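PDB 6Y04: carbonic anhydrase from Trichomonas vaginalis, which probably catalyses the reversible hydration of carbon dioxide to hydrogencarbonate, with one zinc ion bound in each subunit. Local coordinates for residues A[32-38]-A[57-63]; A[63-67]-A[143-147]; A[105-109]-A[127-131]; A[41-46]-A[168-173]; A[162-166]-A[177-182]. One frame throughout, in Å; residues are numbered along the deposited sequence.

Interaction 1: residues A[32-38]-A[57-63]. With ZN (zinc ion), chain C.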
# COMPACT_ATOMS: atom_id res chain seq x y z
N ILE A 32 9.74 -7.60 9.66
CA ILE A 32 9.13 -6.32 9.94
C ILE A 32 8.17 -5.93 8.82
O ILE A 32 8.37 -6.27 7.65
CB ILE A 32 10.19 -5.23 10.21
CG1 ILE A 32 11.11 -5.00 9.00
CG2 ILE A 32 10.98 -5.54 11.47
CD1 ILE A 32 12.06 -3.84 9.16
N ALA A 33 7.09 -5.24 9.20
CA ALA A 33 6.15 -4.66 8.27
C ALA A 33 6.22 -3.14 8.39
O ALA A 33 6.20 -2.60 9.51
CB ALA A 33 4.76 -5.17 8.57
N ILE A 34 6.28 -2.45 7.24
CA ILE A 34 6.18 -1.00 7.17
C ILE A 34 4.83 -0.62 6.58
O ILE A 34 4.47 -1.11 5.52
CB ILE A 34 7.32 -0.39 6.33
CG1 ILE A 34 8.70 -1.00 6.64
CG2 ILE A 34 7.33 1.13 6.42
CD1 ILE A 34 9.24 -0.71 8.03
N VAL A 35 4.10 0.27 7.28
CA VAL A 35 2.90 0.90 6.74
C VAL A 35 3.20 2.37 6.47
O VAL A 35 3.54 3.12 7.39
CB VAL A 35 1.67 0.72 7.65
CG1 VAL A 35 0.42 1.39 7.07
CG2 VAL A 35 1.39 -0.75 7.95
N THR A 36 3.07 2.80 5.21
CA THR A 36 3.38 4.18 4.89
C THR A 36 2.39 4.71 3.85
O THR A 36 1.42 4.03 3.51
CB THR A 36 4.87 4.37 4.59
OG1 THR A 36 5.16 5.76 4.73
CG2 THR A 36 5.29 3.88 3.21
N CYS A 37 2.65 5.93 3.37
CA CYS A 37 1.72 6.64 2.50
C CYS A 37 2.03 6.35 1.03
O CYS A 37 3.14 5.95 0.68
CB CYS A 37 1.78 8.14 2.75
SG CYS A 37 0.51 9.02 1.80
N MET A 38 1.04 6.58 0.18
CA MET A 38 1.19 6.32 -1.25
C MET A 38 1.95 7.47 -1.92
O MET A 38 2.21 7.41 -3.12
CB MET A 38 -0.18 6.17 -1.92
CG MET A 38 -0.94 7.47 -1.99
SD MET A 38 -2.55 7.31 -2.78
CE MET A 38 -3.00 9.03 -2.97
N ALA A 57 11.47 -6.56 4.40
CA ALA A 57 10.22 -6.15 5.02
C ALA A 57 9.06 -6.28 4.03
O ALA A 57 9.27 -6.25 2.83
CB ALA A 57 10.33 -4.72 5.49
N THR A 58 7.84 -6.40 4.55
CA THR A 58 6.66 -6.09 3.75
C THR A 58 6.39 -4.60 3.88
O THR A 58 6.62 -4.01 4.94
CB THR A 58 5.45 -6.93 4.18
OG1 THR A 58 5.25 -6.76 5.58
CG2 THR A 58 5.60 -8.40 3.85
N VAL A 59 5.92 -4.00 2.78
CA VAL A 59 5.58 -2.59 2.75
C VAL A 59 4.13 -2.45 2.28
O VAL A 59 3.77 -2.95 1.22
CB VAL A 59 6.55 -1.78 1.86
CG1 VAL A 59 6.18 -0.30 1.81
CG2 VAL A 59 8.00 -1.96 2.29
N ILE A 60 3.32 -1.77 3.10
CA ILE A 60 1.89 -1.58 2.89
C ILE A 60 1.70 -0.08 2.73
O ILE A 60 2.20 0.68 3.55
CB ILE A 60 1.12 -2.13 4.11
CG1 ILE A 60 1.41 -3.63 4.31
CG2 ILE A 60 -0.37 -1.84 4.03
CD1 ILE A 60 1.46 -4.08 5.76
N LYS A 61 1.02 0.36 1.66
CA LYS A 61 0.86 1.78 1.41
C LYS A 61 -0.58 2.12 1.03
O LYS A 61 -1.16 1.51 0.13
CB LYS A 61 1.74 2.25 0.25
CG LYS A 61 3.25 2.13 0.41
CD LYS A 61 3.93 2.94 -0.66
CE LYS A 61 5.41 2.68 -0.79
NZ LYS A 61 5.95 3.46 -1.93
N ALA A 62 -1.11 3.17 1.67
CA ALA A 62 -2.39 3.77 1.32
C ALA A 62 -2.30 5.27 1.58
O ALA A 62 -1.47 5.71 2.36
CB ALA A 62 -3.50 3.14 2.14
N ALA A 63 -3.20 6.03 0.95
CA ALA A 63 -3.29 7.46 1.16
C ALA A 63 -3.46 7.76 2.65
O ALA A 63 -4.50 7.47 3.22
CB ALA A 63 -4.43 8.03 0.35
ZN ZN C . 0.45 11.26 2.46
O HOH W 1 4.66 6.00 -1.69
O HOH W 2 -0.22 12.17 0.82
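The two parallel strands of a beta-alpha-beta unit, 32-36 and 57-61, run side by side in the central sheet with their axes 4.7 Å apart. The even-numbered residues of strand 32-36 supply the peptide groups for this edge. Ile-32 O accepts from Thr-58 N (3.1 Å), Ile-34 N donates to Thr-58 O (2.8 Å), Ile-34 O accepts from Ile-60 N (2.8 Å) and Thr-36 N donates to Ile-60 O (2.8 Å). Beyond them, Thr-36 O accepts from Ala-62 N at 3.2 Å. Ala-33 and Val-35 turn their peptides to strand 90-96 instead. The hydroxyls are also engaged, Thr-36 OG1 with Met-94 O and Thr-58 OG1 with Ser-82 OG, while Ala-57 O and the Lys-61 backbone bond to the second subunit. Apolar side chains fill both faces of the pair: Val-35 CG2 lies 4.0 Å from Ile-60 CD1, and Ile-32 CG1 3.6 Å from Ala-57 CB. At the C-terminal end water 1 accepts from Lys-61 NZ (2.9 Å) and donates to Cys-37 O (2.8 Å). Cys-37 SG binds the zinc ion at 2.3 Å, and His-96, Cys-99 and water 2, 2.0 Å from the zinc, are its other ligands.

Interaction 2: residues A[63-67]-A[143-147]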
# COMPACT_ATOMS: atom_id res chain seq x y z
N ALA A 63 -3.20 6.03 0.95
CA ALA A 63 -3.29 7.46 1.16
C ALA A 63 -3.46 7.76 2.65
O ALA A 63 -4.50 7.47 3.22
CB ALA A 63 -4.43 8.03 0.35
N GLY A 64 -2.41 8.30 3.27
CA GLY A 64 -2.48 8.74 4.66
C GLY A 64 -2.14 7.65 5.67
O GLY A 64 -2.17 7.90 6.87
N ASN A 65 -1.82 6.44 5.18
CA ASN A 65 -1.31 5.34 5.99
C ASN A 65 -2.09 5.19 7.30
O ASN A 65 -1.50 5.03 8.37
CB ASN A 65 0.19 5.50 6.28
CG ASN A 65 0.54 6.86 6.86
OD1 ASN A 65 0.77 7.81 6.11
ND2 ASN A 65 0.58 6.95 8.17
N GLY A 66 -3.43 5.22 7.21
CA GLY A 66 -4.27 5.30 8.39
C GLY A 66 -4.95 3.97 8.70
O GLY A 66 -5.42 3.27 7.80
N ILE A 67 -4.98 3.64 10.00
CA ILE A 67 -5.87 2.62 10.53
C ILE A 67 -6.77 3.32 11.54
O ILE A 67 -6.31 3.73 12.60
CB ILE A 67 -5.08 1.46 11.17
CG1 ILE A 67 -4.09 0.82 10.19
CG2 ILE A 67 -6.02 0.42 11.77
CD1 ILE A 67 -2.74 1.52 10.16
N ASN A 143 -2.49 11.25 13.44
CA ASN A 143 -2.87 10.08 12.66
C ASN A 143 -1.94 8.91 12.98
O ASN A 143 -2.39 7.77 13.07
CB ASN A 143 -2.94 10.36 11.16
CG ASN A 143 -3.27 9.11 10.35
OD1 ASN A 143 -4.40 8.61 10.39
ND2 ASN A 143 -2.28 8.58 9.64
N ILE A 144 -0.64 9.20 13.15
CA ILE A 144 0.32 8.17 13.50
C ILE A 144 -0.04 7.60 14.87
O ILE A 144 -0.18 6.38 15.01
CB ILE A 144 1.77 8.70 13.47
CG1 ILE A 144 2.25 9.00 12.05
CG2 ILE A 144 2.71 7.72 14.17
CD1 ILE A 144 3.37 10.03 11.99
N LYS A 145 -0.22 8.49 15.85
CA LYS A 145 -0.52 8.10 17.22
C LYS A 145 -1.80 7.26 17.26
O LYS A 145 -1.85 6.24 17.94
CB LYS A 145 -0.61 9.34 18.11
CG LYS A 145 0.72 9.85 18.65
CD LYS A 145 0.70 11.29 19.14
CE LYS A 145 1.94 11.64 19.93
NZ LYS A 145 2.12 13.11 20.10
N ASN A 146 -2.82 7.70 16.51
CA ASN A 146 -4.13 7.07 16.49
C ASN A 146 -4.07 5.73 15.74
O ASN A 146 -4.73 4.77 16.12
CB ASN A 146 -5.18 8.03 15.92
CG ASN A 146 -6.61 7.58 16.14
OD1 ASN A 146 -7.22 7.93 17.15
ND2 ASN A 146 -7.16 6.80 15.22
N SER A 147 -3.26 5.68 14.68
CA SER A 147 -3.12 4.47 13.89
C SER A 147 -2.42 3.39 14.71
O SER A 147 -2.85 2.24 14.71
CB SER A 147 -2.39 4.74 12.61
OG SER A 147 -3.26 5.37 11.70
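Here a loop at the zinc site of an alpha/beta fold packs against helix 140-152: residues 63-67, which follow strand 57-61. The loop turns sharply. Gly-64 has a positive phi (88°) that would jam a side chain against the preceding carbonyl, and Asn-65 also has left-handed backbone angles. Along the helix, Asn-143 comes first. Its side chain points toward the loop, and ND2 reaches Gly-64 O at 2.9 Å in a bond weakened by its bent geometry, while OD1 lies 3.9 Å from Gly-66 CA. A side chain on Gly-66 would be cramped there, since its CB would fall about 3.2 Å from Asn-143 OD1. Three residues on, Asn-146 merely grazes the loop, and its OD1 is bonded to Arg-149. Ser-147 makes the firmest link. Its hydroxyl donates to Asn-143 O (2.9 Å), the carbonyl that also receives Ser-147 N (2.8 Å), and this leaves OG oriented to accept the loop amide Ile-67 N. The side chain of Ile-67 runs on past Ser-147 to Cys-150 and Val-151 of the same helix and to Ile-75 and Val-76 of helix 74-85. The same loop passes beside the metal, with Gly-64 N close to SG of the zinc ligand Cys-37. The straightest bond across the contact is Ile-67 N to Ser-147 OG, at 3.0 Å and 168°.

Interaction 3: residues A[105-109]-A[127-131]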
# COMPACT_ATOMS: atom_id res chain seq x y z
N SER A 105 -10.91 16.54 2.04
CA SER A 105 -12.16 16.44 2.78
C SER A 105 -13.21 15.86 1.84
O SER A 105 -12.98 15.77 0.64
CB SER A 105 -12.58 17.79 3.30
OG SER A 105 -12.93 18.65 2.22
N THR A 106 -14.37 15.49 2.40
CA THR A 106 -15.47 14.97 1.60
C THR A 106 -16.01 16.08 0.70
O THR A 106 -16.43 15.82 -0.43
CB THR A 106 -16.55 14.30 2.45
OG1 THR A 106 -16.78 15.11 3.61
CG2 THR A 106 -16.17 12.91 2.90
N ASP A 107 -15.95 17.32 1.19
CA ASP A 107 -16.38 18.48 0.42
C ASP A 107 -15.52 18.63 -0.83
O ASP A 107 -16.06 18.74 -1.92
CB ASP A 107 -16.51 19.71 1.31
CG ASP A 107 -17.79 19.70 2.14
OD1 ASP A 107 -18.46 18.64 2.19
OD2 ASP A 107 -18.13 20.74 2.73
N SER A 108 -14.19 18.64 -0.65
CA SER A 108 -13.25 18.90 -1.74
C SER A 108 -13.28 17.76 -2.75
O SER A 108 -13.24 17.99 -3.96
CB SER A 108 -11.85 19.16 -1.22
OG SER A 108 -11.20 17.96 -0.85
N LEU A 109 -13.39 16.52 -2.26
CA LEU A 109 -13.46 15.36 -3.14
C LEU A 109 -14.79 15.37 -3.87
O LEU A 109 -14.84 15.05 -5.06
CB LEU A 109 -13.25 14.07 -2.34
CG LEU A 109 -11.82 13.80 -1.89
CD1 LEU A 109 -11.79 12.71 -0.85
CD2 LEU A 109 -10.91 13.43 -3.06
N LYS A 127 -20.68 9.55 1.08
CA LYS A 127 -20.13 10.68 1.81
C LYS A 127 -19.81 10.32 3.26
O LYS A 127 -18.77 10.71 3.78
CB LYS A 127 -21.07 11.89 1.74
CG LYS A 127 -20.66 13.10 2.57
CD LYS A 127 -21.29 14.41 2.13
CE LYS A 127 -20.32 15.57 2.16
NZ LYS A 127 -20.69 16.63 1.20
N SER A 128 -20.72 9.59 3.91
CA SER A 128 -20.57 9.27 5.32
C SER A 128 -19.38 8.33 5.55
O SER A 128 -18.54 8.59 6.42
CB SER A 128 -21.84 8.72 5.87
OG SER A 128 -22.01 9.15 7.21
N ASP A 129 -19.33 7.25 4.76
CA ASP A 129 -18.24 6.29 4.84
C ASP A 129 -16.90 6.95 4.49
O ASP A 129 -15.91 6.74 5.18
CB ASP A 129 -18.51 5.06 3.97
CG ASP A 129 -19.68 4.22 4.44
OD1 ASP A 129 -19.85 4.10 5.67
OD2 ASP A 129 -20.41 3.70 3.56
N LEU A 130 -16.90 7.74 3.40
CA LEU A 130 -15.69 8.37 2.89
C LEU A 130 -15.08 9.29 3.95
O LEU A 130 -13.86 9.43 4.02
CB LEU A 130 -16.02 9.15 1.60
CG LEU A 130 -14.84 9.83 0.89
CD1 LEU A 130 -13.75 8.83 0.52
CD2 LEU A 130 -15.30 10.59 -0.34
N SER A 131 -15.96 9.87 4.78
CA SER A 131 -15.62 10.80 5.84
C SER A 131 -14.61 10.19 6.81
O SER A 131 -13.76 10.88 7.37
CB SER A 131 -16.87 11.26 6.54
OG SER A 131 -16.56 11.92 7.76
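Thr-106 pushes its methyl group onto the backbone of the facing helix: CG2 lies 3.5 Å from Lys-127 O, 3.6 Å from Ser-131 N and 3.9 Å from Leu-130 CG. It therefore rests where the amide of Ser-131 meets the carbonyl one turn earlier, a pair joined by a weak helical bond of 3.1 Å between Ser-131 N and Lys-127 O. The hydroxyl of the same threonine is bonded to Asp-135. Deeper in the contact Leu-109 CD1 approaches Leu-130 CD2 at 4.1 Å, adding an apolar pair on the side where Tyr-84 and Leu-72 of the second subunit pack. These residues join two consecutive helices, 106-115 and 120-134, away from the zinc site; the centre of the contact lies about 20 Å from the centre of the chain. Helix 106-115 starts here with Ser-105 as its N-cap: Ser-105 OG accepts from Ser-108 N at 3.1 Å, and Ser-108 OG donates back to Ser-105 O at 3.2 Å. Toward solvent, the extended side chain of Lys-127 passes the threonine hydroxyl, with CE 3.9 Å from Thr-106 OG1. Its NZ then makes a salt bridge with Asp-107 OD1, also at 3.2 Å.

Interaction 4: residues A[41-46]-A[168-173]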
# COMPACT_ATOMS: atom_id res chain seq x y z
N ARG A 41 6.49 11.03 -3.40
CA ARG A 41 7.83 11.44 -2.98
C ARG A 41 8.52 10.35 -2.18
O ARG A 41 9.74 10.42 -1.97
CB ARG A 41 7.75 12.75 -2.18
CG ARG A 41 7.44 13.97 -3.04
CD ARG A 41 7.10 15.21 -2.23
NE ARG A 41 5.87 15.00 -1.49
CZ ARG A 41 5.26 15.90 -0.74
NH1 ARG A 41 5.78 17.12 -0.63
NH2 ARG A 41 4.15 15.59 -0.10
N LEU A 42 7.75 9.35 -1.71
CA LEU A 42 8.29 8.29 -0.87
C LEU A 42 8.71 7.09 -1.72
O LEU A 42 9.43 6.22 -1.23
CB LEU A 42 7.27 7.90 0.20
CG LEU A 42 6.81 9.03 1.12
CD1 LEU A 42 5.76 8.54 2.11
CD2 LEU A 42 7.99 9.65 1.86
N VAL A 43 8.29 7.07 -2.99
CA VAL A 43 8.62 6.00 -3.92
C VAL A 43 10.11 6.03 -4.23
O VAL A 43 10.63 7.05 -4.69
CB VAL A 43 7.78 6.11 -5.21
CG1 VAL A 43 8.17 5.07 -6.26
CG2 VAL A 43 6.29 6.07 -4.93
N ASN A 44 10.79 4.90 -4.00
CA ASN A 44 12.24 4.79 -4.15
C ASN A 44 12.94 5.80 -3.26
O ASN A 44 13.89 6.47 -3.70
CB ASN A 44 12.70 4.91 -5.60
CG ASN A 44 12.39 3.69 -6.43
OD1 ASN A 44 12.33 2.57 -5.91
ND2 ASN A 44 12.21 3.89 -7.72
N PHE A 45 12.48 5.91 -2.02
CA PHE A 45 12.98 6.93 -1.12
C PHE A 45 12.86 6.46 0.33
O PHE A 45 13.86 6.35 1.03
CB PHE A 45 12.23 8.24 -1.36
CG PHE A 45 12.83 9.43 -0.66
CD1 PHE A 45 14.07 9.92 -1.04
CD2 PHE A 45 12.16 10.05 0.39
CE1 PHE A 45 14.62 11.02 -0.40
CE2 PHE A 45 12.71 11.14 1.03
CZ PHE A 45 13.94 11.63 0.64
N ALA A 46 11.63 6.16 0.74
CA ALA A 46 11.31 5.88 2.13
C ALA A 46 12.11 4.69 2.67
O ALA A 46 12.59 4.73 3.81
CB ALA A 46 9.82 5.66 2.26
N ILE A 168 8.31 10.61 8.67
CA ILE A 168 9.33 10.92 7.69
C ILE A 168 8.98 12.25 7.03
O ILE A 168 7.81 12.56 6.81
CB ILE A 168 9.54 9.77 6.67
CG1 ILE A 168 10.70 10.06 5.72
CG2 ILE A 168 8.25 9.45 5.91
CD1 ILE A 168 11.13 8.88 4.87
N HIS A 169 10.03 13.03 6.74
CA HIS A 169 9.88 14.25 5.96
C HIS A 169 10.04 13.92 4.47
O HIS A 169 11.07 13.41 4.05
CB HIS A 169 10.86 15.33 6.43
CG HIS A 169 10.53 16.66 5.84
ND1 HIS A 169 10.62 16.91 4.48
CD2 HIS A 169 10.08 17.80 6.40
CE1 HIS A 169 10.24 18.15 4.23
NE2 HIS A 169 9.92 18.71 5.39
N PRO A 170 9.04 14.25 3.63
CA PRO A 170 9.04 13.80 2.24
C PRO A 170 10.10 14.45 1.34
O PRO A 170 10.37 13.95 0.24
CB PRO A 170 7.61 14.09 1.77
CG PRO A 170 7.14 15.23 2.64
CD PRO A 170 7.86 15.07 3.97
N ASP A 171 10.74 15.52 1.82
CA ASP A 171 11.77 16.20 1.05
C ASP A 171 13.16 15.77 1.49
O ASP A 171 13.97 15.36 0.66
CB ASP A 171 11.64 17.72 1.15
CG ASP A 171 10.41 18.25 0.43
OD1 ASP A 171 10.14 17.76 -0.69
OD2 ASP A 171 9.74 19.14 1.00
N THR A 172 13.44 15.89 2.80
CA THR A 172 14.77 15.66 3.35
C THR A 172 14.97 14.17 3.61
O THR A 172 16.09 13.67 3.47
CB THR A 172 14.98 16.42 4.67
OG1 THR A 172 14.12 15.88 5.66
CG2 THR A 172 14.76 17.92 4.55
N GLY A 173 13.89 13.49 4.00
CA GLY A 173 13.91 12.07 4.31
C GLY A 173 14.24 11.82 5.78
O GLY A 173 14.47 10.67 6.17
O HOH W 3 8.03 18.70 -1.71
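Two loops at one end of the sheet interlock chiefly by shape. The ring of Phe-45 wedges against the turn 169-173, with CE2 3.6 Å from Gly-173 CA and CZ 3.7 Å from Asp-171 O. Gly-173 makes the hollow: a CB there would clash with Phe-45 CZ, and its phi of 89° by itself calls for glycine. Inside the turn, His-169 ND1 accepts Asp-171 N (3.0 Å). Pro-170 is a second bump, over one face of the Arg-41 guanidinium, with Arg-41 NE 3.8 Å from Pro-170 CB; water 3 spans Arg-41 NH1 (3.0 Å) and Asp-171 OD1 (2.5 Å). Ile-168 abuts both Leu-42 and Ala-46, its CG2 4.1 Å from Leu-42 CD2 and its CD1 4.3 Å from Ala-46 CB. Arg-41 also salt-bridges Asp-39, the Asp-Arg dyad familiar in beta-carbonic anhydrases, and Arg-54 of the second subunit makes a cation-pi contact with Phe-45. The contact thus brings the loop before helix 46-49 onto the turn joining strands 163-168 and 175-179, beside Met-94 and His-96 of strand 90-96.

Interaction 5: residues A[162-166]-A[177-182]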
# COMPACT_ATOMS: atom_id res chain seq x y z
N PRO A 162 5.28 -5.68 18.80
CA PRO A 162 5.44 -4.23 18.93
C PRO A 162 4.92 -3.44 17.72
O PRO A 162 5.10 -3.85 16.58
CB PRO A 162 6.95 -4.02 19.10
CG PRO A 162 7.58 -5.33 18.69
CD PRO A 162 6.55 -6.40 18.97
N ILE A 163 4.26 -2.31 18.02
CA ILE A 163 3.81 -1.38 17.00
C ILE A 163 4.43 -0.00 17.25
O ILE A 163 4.11 0.65 18.25
CB ILE A 163 2.27 -1.31 16.94
CG1 ILE A 163 1.67 -2.71 16.81
CG2 ILE A 163 1.83 -0.40 15.81
CD1 ILE A 163 0.34 -2.85 17.48
N HIS A 164 5.29 0.41 16.31
CA HIS A 164 6.02 1.67 16.39
C HIS A 164 5.38 2.72 15.49
O HIS A 164 4.71 2.40 14.52
CB HIS A 164 7.50 1.48 16.02
CG HIS A 164 8.11 0.24 16.56
ND1 HIS A 164 8.62 0.17 17.83
CD2 HIS A 164 8.31 -0.98 16.00
CE1 HIS A 164 9.10 -1.05 18.04
NE2 HIS A 164 8.91 -1.77 16.94
N GLY A 165 5.64 3.98 15.82
CA GLY A 165 5.18 5.10 15.02
C GLY A 165 6.35 5.99 14.62
O GLY A 165 7.13 6.40 15.47
N LEU A 166 6.46 6.25 13.31
CA LEU A 166 7.52 7.07 12.77
C LEU A 166 6.92 8.19 11.92
O LEU A 166 5.82 8.06 11.39
CB LEU A 166 8.45 6.21 11.92
CG LEU A 166 9.07 4.99 12.62
CD1 LEU A 166 9.96 4.22 11.66
CD2 LEU A 166 9.85 5.40 13.86
N THR A 177 11.23 9.31 15.48
CA THR A 177 10.44 8.37 16.25
C THR A 177 9.31 9.11 16.96
O THR A 177 9.53 10.14 17.58
CB THR A 177 11.34 7.61 17.23
OG1 THR A 177 12.32 6.95 16.42
CG2 THR A 177 10.63 6.58 18.08
N ILE A 178 8.09 8.57 16.85
CA ILE A 178 6.93 9.15 17.52
C ILE A 178 6.52 8.23 18.66
O ILE A 178 6.39 8.68 19.80
CB ILE A 178 5.79 9.40 16.52
CG1 ILE A 178 6.25 10.23 15.31
CG2 ILE A 178 4.59 10.03 17.21
CD1 ILE A 178 6.75 11.63 15.64
N ILE A 179 6.33 6.93 18.35
CA ILE A 179 6.02 5.94 19.38
C ILE A 179 7.00 4.78 19.29
O ILE A 179 7.21 4.22 18.22
CB ILE A 179 4.55 5.48 19.29
CG1 ILE A 179 3.59 6.61 19.65
CG2 ILE A 179 4.30 4.26 20.18
CD1 ILE A 179 2.13 6.29 19.37
N ASN A 180 7.60 4.42 20.44
CA ASN A 180 8.40 3.22 20.58
C ASN A 180 7.52 2.13 21.19
O ASN A 180 7.01 2.30 22.30
CB ASN A 180 9.64 3.49 21.43
CG ASN A 180 10.50 2.26 21.72
OD1 ASN A 180 9.99 1.17 21.95
ND2 ASN A 180 11.81 2.45 21.70
N GLY A 181 7.36 1.00 20.48
CA GLY A 181 6.32 0.05 20.83
C GLY A 181 6.81 -1.19 21.59
O GLY A 181 6.03 -2.12 21.75
N TYR A 182 8.05 -1.17 22.10
CA TYR A 182 8.65 -2.37 22.65
C TYR A 182 8.02 -2.78 23.99
O TYR A 182 8.03 -1.91 24.85
CB TYR A 182 10.17 -2.26 22.74
CG TYR A 182 10.83 -2.40 21.39
CD1 TYR A 182 10.56 -3.50 20.59
CD2 TYR A 182 11.68 -1.42 20.91
CE1 TYR A 182 11.13 -3.61 19.33
CE2 TYR A 182 12.26 -1.53 19.65
CZ TYR A 182 11.98 -2.63 18.86
OH TYR A 182 12.55 -2.72 17.62
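A single carbonyl takes two consecutive amides: Gly-165 O accepts from Ile-178 N (2.7 Å) and from Ile-179 N (3.0 Å). This is a classic beta bulge in the hairpin of strands 163-168 and 175-179, the antiparallel edge of an otherwise parallel sheet. Ile-178 takes up the extra residue with a near-helical psi of -52°, and the register shifts by one between the Gly-165/Ile-179 and Leu-166/Thr-177 pairs. Gly-165 N returns a bond to Ile-179 O at 2.9 Å. Farther along, a side chain replaces the backbone as partner, for His-164 ND1 accepts from Gly-181 N at 3.0 Å. Gly-181 lies so close that a CB would collide with Ile-163 O; its CA makes a CA-H...O contact with that oxygen at 3.4 Å. The C-terminal Tyr-182 then folds over the histidine in a T-shaped stack, the edge of His-164 toward the tyrosine face, centroids 4.5 Å apart and planes at 65°. Glu-90 on the neighbouring strand holds both rings, bonding to His-164 NE2 and Tyr-182 OH, while Pro-162 CB packs 3.9 Å from Tyr-182 CD1. An Asx turn shapes the chain end, with Asn-180 OD1 accepting from Tyr-182 N at 3.0 Å.

Overall arrangement
From the N terminus, interaction 1 closes first, returning the chain after 18 residues to pair strands 32-36 and 57-61. Interaction 2 opens at the shared Ala-63 and closes a long loop on helix 140-152; within that loop interaction 3 joins helices 106-115 and 120-134 in the outlying lobe. Interaction 4 makes the widest closure, from 41-46 to 168-173: it encloses interactions 2 and 3 and crosses both 1 and 5. Interaction 5 finishes the chain as a hairpin at the far edge of the sheet that begins with interaction 1. Ile-144 and Lys-145 of interaction 2 pack on this hairpin, while interactions 1, 2 and 4 gather around the zinc.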